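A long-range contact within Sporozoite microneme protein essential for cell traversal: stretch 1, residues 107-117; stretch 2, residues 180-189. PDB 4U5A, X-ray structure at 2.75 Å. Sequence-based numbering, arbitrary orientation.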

# COMPACT_ATOMS: atom_id res chain seq x y z
N LYS A 107 -1.31 8.83 0.33
CA LYS A 107 -2.70 8.88 -0.11
C LYS A 107 -3.00 7.78 -1.12
O LYS A 107 -4.01 7.07 -1.01
CB LYS A 107 -3.03 10.25 -0.69
N LYS A 108 -2.11 7.64 -2.11
CA LYS A 108 -2.29 6.62 -3.13
C LYS A 108 -2.30 5.22 -2.50
O LYS A 108 -3.12 4.36 -2.85
CB LYS A 108 -1.20 6.71 -4.19
CG LYS A 108 -1.12 8.06 -4.90
CD LYS A 108 -2.42 8.43 -5.59
CE LYS A 108 -2.43 8.02 -7.05
NZ LYS A 108 -3.65 8.53 -7.76
N LEU A 109 -1.39 5.01 -1.55
CA LEU A 109 -1.29 3.74 -0.85
C LEU A 109 -2.56 3.42 -0.05
O LEU A 109 -3.03 2.29 -0.07
CB LEU A 109 -0.07 3.74 0.07
CG LEU A 109 1.27 3.48 -0.64
CD1 LEU A 109 2.45 3.62 0.31
CD2 LEU A 109 1.27 2.11 -1.30
N ASN A 110 -3.09 4.41 0.66
CA ASN A 110 -4.32 4.22 1.43
C ASN A 110 -5.53 3.90 0.53
O ASN A 110 -6.35 3.03 0.86
CB ASN A 110 -4.62 5.45 2.29
CG ASN A 110 -3.65 5.60 3.46
OD1 ASN A 110 -3.12 4.62 3.98
ND2 ASN A 110 -3.41 6.85 3.87
N SER A 111 -5.61 4.58 -0.61
CA SER A 111 -6.65 4.28 -1.60
C SER A 111 -6.54 2.82 -2.04
O SER A 111 -7.54 2.07 -2.08
CB SER A 111 -6.52 5.23 -2.80
OG SER A 111 -7.51 4.97 -3.78
N LEU A 112 -5.31 2.42 -2.35
CA LEU A 112 -4.99 1.05 -2.75
C LEU A 112 -5.41 0.04 -1.69
O LEU A 112 -5.94 -1.04 -2.00
CB LEU A 112 -3.49 0.94 -3.03
CG LEU A 112 -3.05 0.24 -4.32
CD1 LEU A 112 -3.84 0.76 -5.51
CD2 LEU A 112 -1.57 0.45 -4.54
N ILE A 113 -5.19 0.41 -0.43
CA ILE A 113 -5.57 -0.43 0.70
C ILE A 113 -7.08 -0.61 0.73
O ILE A 113 -7.56 -1.73 0.90
CB ILE A 113 -5.11 0.17 2.05
CG1 ILE A 113 -3.60 -0.01 2.24
CG2 ILE A 113 -5.83 -0.50 3.22
CD1 ILE A 113 -3.08 0.51 3.57
N GLN A 114 -7.84 0.46 0.52
CA GLN A 114 -9.30 0.34 0.49
C GLN A 114 -9.76 -0.63 -0.61
O GLN A 114 -10.53 -1.58 -0.36
CB GLN A 114 -9.94 1.71 0.26
CG GLN A 114 -9.77 2.66 1.43
CD GLN A 114 -10.10 2.02 2.76
OE1 GLN A 114 -11.18 1.45 2.94
NE2 GLN A 114 -9.17 2.10 3.70
N ILE A 115 -9.25 -0.37 -1.82
CA ILE A 115 -9.53 -1.23 -2.96
C ILE A 115 -9.31 -2.71 -2.63
O ILE A 115 -10.17 -3.56 -2.88
CB ILE A 115 -8.66 -0.83 -4.18
CG1 ILE A 115 -9.06 0.57 -4.66
CG2 ILE A 115 -8.78 -1.85 -5.30
CD1 ILE A 115 -8.33 1.02 -5.92
N ASN A 116 -8.15 -3.02 -2.04
CA ASN A 116 -7.83 -4.42 -1.73
C ASN A 116 -8.51 -4.93 -0.46
O ASN A 116 -8.43 -6.12 -0.15
CB ASN A 116 -6.32 -4.61 -1.66
CG ASN A 116 -5.68 -4.62 -3.03
OD1 ASN A 116 -5.52 -5.67 -3.64
ND2 ASN A 116 -5.34 -3.44 -3.53
N GLU A 117 -9.15 -4.04 0.29
CA GLU A 117 -10.00 -4.46 1.40
C GLU A 117 -11.26 -5.05 0.81
O GLU A 117 -11.70 -6.15 1.19
CB GLU A 117 -10.34 -3.29 2.33
CG GLU A 117 -9.23 -2.83 3.25
CD GLU A 117 -9.74 -1.90 4.34
OE1 GLU A 117 -10.97 -1.69 4.43
OE2 GLU A 117 -8.90 -1.35 5.09
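Stretch 2 180-189: DFIKNLTDLI

What forms the apolar centre of the contact? Leu-112 does, its CA-to-CB bond directed toward stretch 2 and its side chain meeting three residues from two adjacent turns of that helix. Its CD2 lies 3.6 Å from CD2 of Leu-185, its CG 3.7 Å from CE1 of Phe-181, and its CD1 3.7 Å from CB of Asn-184. The Phe-181 ring receives this leucine at its edge, near the ring plane.

How does stretch 2 run across this centre? It is helical throughout, with phi near -70° and psi near -40°, and successive backbone hydrogen bonds from Asn-184 N to Asp-180 O through Ile-189 N to Leu-185 O. Its axis comes within 11.2 Å of that of stretch 1, also a helix, and the N-to-C directions make an angle of 176°. The two are thus almost exactly antiparallel, and the register runs in reverse: Asn-116 lies opposite Phe-181, Leu-109 opposite Leu-185 and Lys-108 opposite Leu-188.

What extends the packing toward the start of stretch 1? The CA-to-CB bond of Leu-109 runs sideways to stretch 2, but the end of the side chain comes nearer, bringing CD2 to 3.8 Å from CD2 of Leu-185 and 3.7 Å from CD2 of Leu-188. Leu-188, chi1 t and chi2 p, also places CD1 3.6 Å from CB of Lys-108. The end of that lysine leads away, so its contact is made by the aliphatic base.

Where does the contact become polar? Asn-116 sets its ND2 over one face of the Phe-181 ring, 3.2 Å from CD1. Asn-116 ND2 also donates a hydrogen bond to Leu-112 O of its own helix, at 2.9 Å and a nearly straight 175°. No hydrogen bond crosses between the stretches; side-chain packing joins them.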

# COMPACT_ATOMS: atom_id res chain seq x y z
N ASP A 180 -2.88 -6.95 -10.62
CA ASP A 180 -3.27 -5.55 -10.71
C ASP A 180 -2.78 -4.76 -9.49
O ASP A 180 -2.42 -3.59 -9.61
CB ASP A 180 -4.79 -5.44 -10.84
CG ASP A 180 -5.34 -4.17 -10.22
OD1 ASP A 180 -5.78 -4.23 -9.05
OD2 ASP A 180 -5.33 -3.11 -10.89
N PHE A 181 -2.74 -5.43 -8.34
CA PHE A 181 -2.27 -4.81 -7.11
C PHE A 181 -0.79 -4.47 -7.23
O PHE A 181 -0.38 -3.33 -7.00
CB PHE A 181 -2.49 -5.74 -5.92
CG PHE A 181 -2.21 -5.11 -4.58
CD1 PHE A 181 -2.30 -3.73 -4.42
CD2 PHE A 181 -1.84 -5.89 -3.50
CE1 PHE A 181 -2.04 -3.15 -3.19
CE2 PHE A 181 -1.58 -5.31 -2.27
CZ PHE A 181 -1.68 -3.94 -2.11
N ILE A 182 -0.00 -5.47 -7.63
CA ILE A 182 1.43 -5.29 -7.79
C ILE A 182 1.75 -4.30 -8.90
O ILE A 182 2.72 -3.55 -8.81
CB ILE A 182 2.12 -6.64 -8.09
CG1 ILE A 182 1.74 -7.68 -7.03
CG2 ILE A 182 3.63 -6.49 -8.13
CD1 ILE A 182 2.10 -7.27 -5.61
N LYS A 183 0.91 -4.28 -9.93
CA LYS A 183 1.09 -3.34 -11.03
C LYS A 183 0.90 -1.91 -10.53
O LYS A 183 1.66 -1.01 -10.90
CB LYS A 183 0.13 -3.67 -12.18
CG LYS A 183 0.40 -2.90 -13.47
CD LYS A 183 -0.87 -2.36 -14.11
CE LYS A 183 -0.52 -1.51 -15.32
NZ LYS A 183 -1.73 -1.00 -16.03
N ASN A 184 -0.11 -1.70 -9.69
CA ASN A 184 -0.37 -0.38 -9.12
C ASN A 184 0.77 0.08 -8.21
O ASN A 184 1.10 1.26 -8.17
CB ASN A 184 -1.68 -0.38 -8.33
CG ASN A 184 -2.90 -0.25 -9.23
OD1 ASN A 184 -2.86 0.43 -10.25
ND2 ASN A 184 -3.98 -0.92 -8.85
N LEU A 185 1.37 -0.86 -7.48
CA LEU A 185 2.51 -0.56 -6.62
C LEU A 185 3.74 -0.24 -7.45
O LEU A 185 4.57 0.59 -7.07
CB LEU A 185 2.79 -1.73 -5.68
CG LEU A 185 1.75 -2.01 -4.59
CD1 LEU A 185 2.08 -3.28 -3.82
CD2 LEU A 185 1.67 -0.82 -3.63
N THR A 186 3.85 -0.89 -8.61
CA THR A 186 4.99 -0.70 -9.49
C THR A 186 4.95 0.67 -10.17
O THR A 186 5.98 1.34 -10.30
CB THR A 186 5.03 -1.80 -10.57
OG1 THR A 186 5.25 -3.06 -9.93
CG2 THR A 186 6.15 -1.56 -11.56
N ASP A 187 3.76 1.08 -10.59
CA ASP A 187 3.58 2.38 -11.23
C ASP A 187 3.68 3.52 -10.21
O ASP A 187 4.04 4.64 -10.57
CB ASP A 187 2.24 2.43 -11.96
CG ASP A 187 2.18 1.43 -13.11
OD1 ASP A 187 3.24 0.88 -13.47
OD2 ASP A 187 1.07 1.20 -13.64
N LEU A 188 3.36 3.22 -8.96
CA LEU A 188 3.47 4.20 -7.88
C LEU A 188 4.94 4.52 -7.62
O LEU A 188 5.31 5.67 -7.39
CB LEU A 188 2.80 3.68 -6.61
CG LEU A 188 2.51 4.69 -5.51
CD1 LEU A 188 1.79 5.90 -6.06
CD2 LEU A 188 1.70 4.04 -4.41
N ILE A 189 5.76 3.48 -7.66
CA ILE A 189 7.21 3.62 -7.54
C ILE A 189 7.72 4.48 -8.70
O ILE A 189 8.62 5.30 -8.53
CB ILE A 189 7.91 2.25 -7.54
CG1 ILE A 189 7.65 1.52 -6.22
CG2 ILE A 189 9.41 2.39 -7.78
CD1 ILE A 189 8.24 0.12 -6.16